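Local coordinates for protein ionotropic glutamate receptor bacterial homologue (Nostoc punctiforme, PDB 2PYY) that binds L-glutamate and probably serves as the ligand-sensing core of a bacterial ionotropic glutamate receptor, at residues V7-V11 with S48-L53; P13-L17 with G25-D29. All blocks are in the same frame, centred on the assembly; numbering follows the deposited sequence.

Contact 1 of 2, residues V7-V11 with S48-L53; sequences VATRV and SSVPEL. With GLU (glutamic acid), chain E.
R10 leaves strand 5-10 with CG trans to the backbone N (chi1 180°) and bends at chi2 (-100°), which swings its guanidinium across the start of helix 50-58 to S48, S49 and V50; L53, likewise trans at chi1 (177°), lays CG against A8 CB at 3.6 Å. The guanidinium has a partner over each face, both off-centre toward the rim: S48 O on one side and, on the opposite one, the side-chain carboxylate of the bound glutamate, with R10 NH2 at 2.8 Å from ligand OE1. At the guanidinium edge, R10 NH1 comes within 3.0 Å of V50 N. Both are donors, so no hydrogen bond joins them, and NH1 is also close to ligand OE1. V50 CG2 packs against the ligand's side-chain carboxylate, 3.3 Å from ligand CD. Behind this surface the helix start is well tied. S49 is the N-cap, its OG accepting from E52 N (3.2 Å), and S48 N donates to E52 OE2 at 2.9 Å, meeting it from above the carboxylate plane. A methionine in place of R10 would probably leave the ligand's side-chain carboxylate without this positive mate. R10 and V50 bring one side of the glutamate site to a beta-alpha-beta crossover, in which helix 50-58 links strands 42-47 and 64-66 and packs on the strand between them, in the periplasmic-binding-protein fold.

Contact 2 of 2, residues P13-L17 with G25-D29; sequences PPFVL and GFSID
Two successive carbonyls, P14 O and F15 O, take the first backbone N-H groups of helix 26-38: F26 N donates to P14 O at 3.0 Å, lying in the carbonyl plane (163° at the hydrogen), and S27 N reaches F15 O over the same length but on a more bent path (131°). G25, at the N-cap position, brings CA within 3.3 Å of F15 O in a CA-H...O contact and also meets L17 CD1. A CB there would run into P14 O, F15 O and L17 CD1, and the backbone angles of G25 (phi 124°) would also press it against the preceding carbonyl O, which by itself calls for glycine. F15 and V16 both face I12, which fits a classic beta bulge in the chain following strand 5-10, and the F15 ring packs edge-to-face with F86 and with Y186 of the glutamate pocket. Within the contact, S27 OG lies at the edge of the F15 ring, 3.7 Å from CD2, while its hydrogen bond goes to A67 O. F15 CD2 also meets F26 CD2 at 4.0 Å, the ring planes nearly perpendicular but the approach oblique. I28 CD1 fits against both methyls of V16, at 4.1 Å from CG1.

From the N terminus the chain runs out along strand 5-10, turns through 13-17, and after a short loop enters helix 26-38 at 25-29; contact 2 closes that small loop. The helix is followed by strand 42-47, which lies beside strand 5-10 in the parallel sheet, and the chain then reaches 48-53, where contact 1 closes the larger loop. Contact 2 is therefore nested inside contact 1. Their centres stand about 13 Å apart, yet they touch where R10 O packs against V16 CB at 3.2 Å. Together they tie both helix starts, of 26-38 and 50-58, to strand 5-10 and the turn that follows it.

Contact 1 of 2, residues V7-V11 with S48-L53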
loop_
_atom_site.group_PDB
_atom_site.type_symbol
_atom_site.label_atom_id
_atom_site.label_comp_id
_atom_site.label_asym_id
_atom_site.label_seq_id
_atom_site.Cartn_x
_atom_site.Cartn_y
_atom_site.Cartn_z
ATOM N N VAL B 7 -3.795 3.469 -22.549
ATOM C CA VAL B 7 -2.960 3.262 -21.374
ATOM C C VAL B 7 -2.806 4.555 -20.564
ATOM O O VAL B 7 -2.341 5.561 -21.087
ATOM C CB VAL B 7 -1.572 2.729 -21.798
ATOM C CG1 VAL B 7 -0.692 2.520 -20.573
ATOM C CG2 VAL B 7 -1.741 1.414 -22.561
ATOM N N ALA B 8 -3.230 4.527 -19.303
ATOM C CA ALA B 8 -3.120 5.698 -18.447
ATOM C C ALA B 8 -1.687 5.825 -17.961
ATOM O O ALA B 8 -1.050 4.825 -17.621
ATOM C CB ALA B 8 -4.055 5.573 -17.256
ATOM N N THR B 9 -1.175 7.051 -17.949
ATOM C CA THR B 9 0.165 7.293 -17.450
ATOM C C THR B 9 0.091 8.499 -16.521
ATOM O O THR B 9 -0.874 9.254 -16.553
ATOM C CB THR B 9 1.187 7.577 -18.585
ATOM O OG1 THR B 9 0.950 8.867 -19.172
ATOM C CG2 THR B 9 1.095 6.501 -19.654
ATOM N N ARG B 10 1.110 8.658 -15.691
ATOM C CA ARG B 10 1.190 9.762 -14.759
ATOM C C ARG B 10 2.661 10.173 -14.789
ATOM O O ARG B 10 3.564 9.333 -14.723
ATOM C CB ARG B 10 0.751 9.287 -13.368
ATOM C CG ARG B 10 0.785 10.339 -12.279
ATOM C CD ARG B 10 2.039 10.180 -11.446
ATOM N NE ARG B 10 2.250 11.289 -10.526
ATOM C CZ ARG B 10 1.412 11.640 -9.555
ATOM N NH1 ARG B 10 0.287 10.961 -9.361
ATOM N NH2 ARG B 10 1.688 12.686 -8.784
ATOM N N VAL B 11 2.885 11.472 -14.946
ATOM C CA VAL B 11 4.223 12.043 -15.011
ATOM C C VAL B 11 4.904 12.008 -13.648
ATOM O O VAL B 11 4.417 12.587 -12.684
ATOM C CB VAL B 11 4.159 13.493 -15.531
ATOM C CG1 VAL B 11 5.570 14.086 -15.624
ATOM C CG2 VAL B 11 3.490 13.508 -16.908
ATOM N N SER B 48 -3.407 13.369 -13.817
ATOM C CA SER B 48 -2.721 14.233 -12.872
ATOM C C SER B 48 -2.332 13.670 -11.505
ATOM O O SER B 48 -1.545 14.286 -10.782
ATOM C CB SER B 48 -3.572 15.486 -12.668
ATOM O OG SER B 48 -2.854 16.487 -11.968
ATOM N N SER B 49 -2.873 12.515 -11.149
ATOM C CA SER B 49 -2.578 11.934 -9.856
ATOM C C SER B 49 -2.886 10.452 -9.917
ATOM O O SER B 49 -3.550 9.982 -10.839
ATOM C CB SER B 49 -3.442 12.581 -8.758
ATOM O OG SER B 49 -4.824 12.221 -8.921
ATOM N N VAL B 50 -2.414 9.720 -8.920
ATOM C CA VAL B 50 -2.659 8.295 -8.865
ATOM C C VAL B 50 -4.155 7.999 -8.738
ATOM O O VAL B 50 -4.678 7.172 -9.475
ATOM C CB VAL B 50 -1.883 7.678 -7.705
ATOM C CG1 VAL B 50 -2.251 6.206 -7.550
ATOM C CG2 VAL B 50 -0.383 7.806 -7.993
ATOM N N PRO B 51 -4.860 8.656 -7.794
ATOM C CA PRO B 51 -6.292 8.340 -7.710
ATOM C C PRO B 51 -7.048 8.676 -8.998
ATOM O O PRO B 51 -7.970 7.959 -9.392
ATOM C CB PRO B 51 -6.762 9.135 -6.488
ATOM C CG PRO B 51 -5.722 10.216 -6.326
ATOM C CD PRO B 51 -4.431 9.530 -6.688
ATOM N N GLU B 52 -6.628 9.747 -9.662
ATOM C CA GLU B 52 -7.247 10.150 -10.917
ATOM C C GLU B 52 -7.008 9.047 -11.963
ATOM O O GLU B 52 -7.892 8.728 -12.758
ATOM C CB GLU B 52 -6.640 11.467 -11.387
ATOM C CG GLU B 52 -7.587 12.382 -12.121
ATOM C CD GLU B 52 -6.925 13.715 -12.474
ATOM O OE1 GLU B 52 -7.100 14.685 -11.706
ATOM O OE2 GLU B 52 -6.216 13.762 -13.509
ATOM N N LEU B 53 -5.813 8.463 -11.957
ATOM C CA LEU B 53 -5.499 7.386 -12.886
ATOM C C LEU B 53 -6.319 6.134 -12.538
ATOM O O LEU B 53 -6.880 5.469 -13.417
ATOM C CB LEU B 53 -3.995 7.068 -12.845
ATOM C CG LEU B 53 -3.491 5.907 -13.713
ATOM C CD1 LEU B 53 -2.082 6.198 -14.243
ATOM C CD2 LEU B 53 -3.519 4.627 -12.899
HETATM N N GLU E . 4.134 5.220 -5.756
HETATM C CA GLU E . 3.137 6.253 -5.350
HETATM C C GLU E . 1.742 5.638 -5.312
HETATM O O GLU E . 1.524 4.644 -6.036
HETATM C CB GLU E . 3.148 7.416 -6.344
HETATM C CG GLU E . 2.248 8.581 -5.948
HETATM C CD GLU E . 2.158 9.655 -7.025
HETATM O OE1 GLU E . 1.629 10.747 -6.734
HETATM O OE2 GLU E . 2.612 9.400 -8.162
HETATM O OXT GLU E . 0.882 6.153 -4.568
#

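Contact 2 of 2, residues P13-L17 with G25-D29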
loop_
_atom_site.group_PDB
_atom_site.type_symbol
_atom_site.label_atom_id
_atom_site.label_comp_id
_atom_site.label_asym_id
_atom_site.label_seq_id
_atom_site.Cartn_x
_atom_site.Cartn_y
_atom_site.Cartn_z
ATOM N N PRO B 13 9.147 11.569 -12.969
ATOM C CA PRO B 13 10.514 11.186 -13.325
ATOM C C PRO B 13 11.246 10.468 -12.204
ATOM O O PRO B 13 10.999 10.718 -11.025
ATOM C CB PRO B 13 11.160 12.518 -13.718
ATOM C CG PRO B 13 10.403 13.526 -12.918
ATOM C CD PRO B 13 8.970 13.028 -13.044
ATOM N N PRO B 14 12.170 9.561 -12.560
ATOM C CA PRO B 14 12.551 9.198 -13.930
ATOM C C PRO B 14 11.735 8.063 -14.558
ATOM O O PRO B 14 12.163 7.471 -15.553
ATOM C CB PRO B 14 14.014 8.812 -13.771
ATOM C CG PRO B 14 13.987 8.085 -12.462
ATOM C CD PRO B 14 13.088 8.942 -11.582
ATOM N N PHE B 15 10.582 7.738 -13.975
ATOM C CA PHE B 15 9.741 6.676 -14.538
ATOM C C PHE B 15 8.975 7.174 -15.766
ATOM O O PHE B 15 8.939 6.504 -16.796
ATOM C CB PHE B 15 8.787 6.126 -13.464
ATOM C CG PHE B 15 9.512 5.527 -12.291
ATOM C CD1 PHE B 15 9.931 6.327 -11.229
ATOM C CD2 PHE B 15 9.894 4.181 -12.312
ATOM C CE1 PHE B 15 10.731 5.796 -10.210
ATOM C CE2 PHE B 15 10.690 3.646 -11.303
ATOM C CZ PHE B 15 11.112 4.452 -10.251
ATOM N N VAL B 16 8.395 8.364 -15.654
ATOM C CA VAL B 16 7.659 8.985 -16.745
ATOM C C VAL B 16 7.996 10.474 -16.823
ATOM O O VAL B 16 7.809 11.212 -15.850
ATOM C CB VAL B 16 6.130 8.862 -16.561
ATOM C CG1 VAL B 16 5.409 9.575 -17.710
ATOM C CG2 VAL B 16 5.717 7.395 -16.512
ATOM N N LEU B 17 8.491 10.910 -17.977
ATOM C CA LEU B 17 8.833 12.319 -18.198
ATOM C C LEU B 17 8.170 12.819 -19.473
ATOM O O LEU B 17 7.854 12.028 -20.358
ATOM C CB LEU B 17 10.341 12.509 -18.333
ATOM C CG LEU B 17 11.242 12.036 -17.198
ATOM C CD1 LEU B 17 11.462 10.544 -17.294
ATOM C CD2 LEU B 17 12.585 12.772 -17.300
ATOM N N GLY B 25 11.257 7.773 -20.118
ATOM C CA GLY B 25 11.463 7.303 -18.766
ATOM C C GLY B 25 11.483 5.797 -18.698
ATOM O O GLY B 25 11.180 5.102 -19.673
ATOM N N PHE B 26 11.829 5.283 -17.527
ATOM C CA PHE B 26 11.896 3.845 -17.354
ATOM C C PHE B 26 10.576 3.125 -17.642
ATOM O O PHE B 26 10.548 2.153 -18.388
ATOM C CB PHE B 26 12.362 3.505 -15.942
ATOM C CG PHE B 26 12.353 2.039 -15.646
ATOM C CD1 PHE B 26 13.394 1.219 -16.077
ATOM C CD2 PHE B 26 11.309 1.482 -14.915
ATOM C CE1 PHE B 26 13.391 -0.144 -15.770
ATOM C CE2 PHE B 26 11.292 0.132 -14.602
ATOM C CZ PHE B 26 12.339 -0.688 -15.028
ATOM N N SER B 27 9.478 3.587 -17.053
ATOM C CA SER B 27 8.210 2.910 -17.302
ATOM C C SER B 27 7.747 3.049 -18.742
ATOM O O SER B 27 7.162 2.113 -19.295
ATOM C CB SER B 27 7.118 3.418 -16.367
ATOM O OG SER B 27 7.529 3.271 -15.016
ATOM N N ILE B 28 7.979 4.215 -19.337
ATOM C CA ILE B 28 7.618 4.420 -20.736
ATOM C C ILE B 28 8.358 3.372 -21.598
ATOM O O ILE B 28 7.756 2.717 -22.453
ATOM C CB ILE B 28 7.987 5.877 -21.212
ATOM C CG1 ILE B 28 7.146 6.900 -20.440
ATOM C CG2 ILE B 28 7.669 6.060 -22.705
ATOM C CD1 ILE B 28 5.640 6.683 -20.579
ATOM N N ASP B 29 9.661 3.201 -21.373
ATOM C CA ASP B 29 10.433 2.210 -22.149
ATOM C C ASP B 29 10.020 0.771 -21.855
ATOM O O ASP B 29 9.943 -0.069 -22.755
ATOM C CB ASP B 29 11.940 2.340 -21.885
ATOM C CG ASP B 29 12.511 3.646 -22.405
ATOM O OD1 ASP B 29 11.854 4.283 -23.254
ATOM O OD2 ASP B 29 13.616 4.023 -21.976
#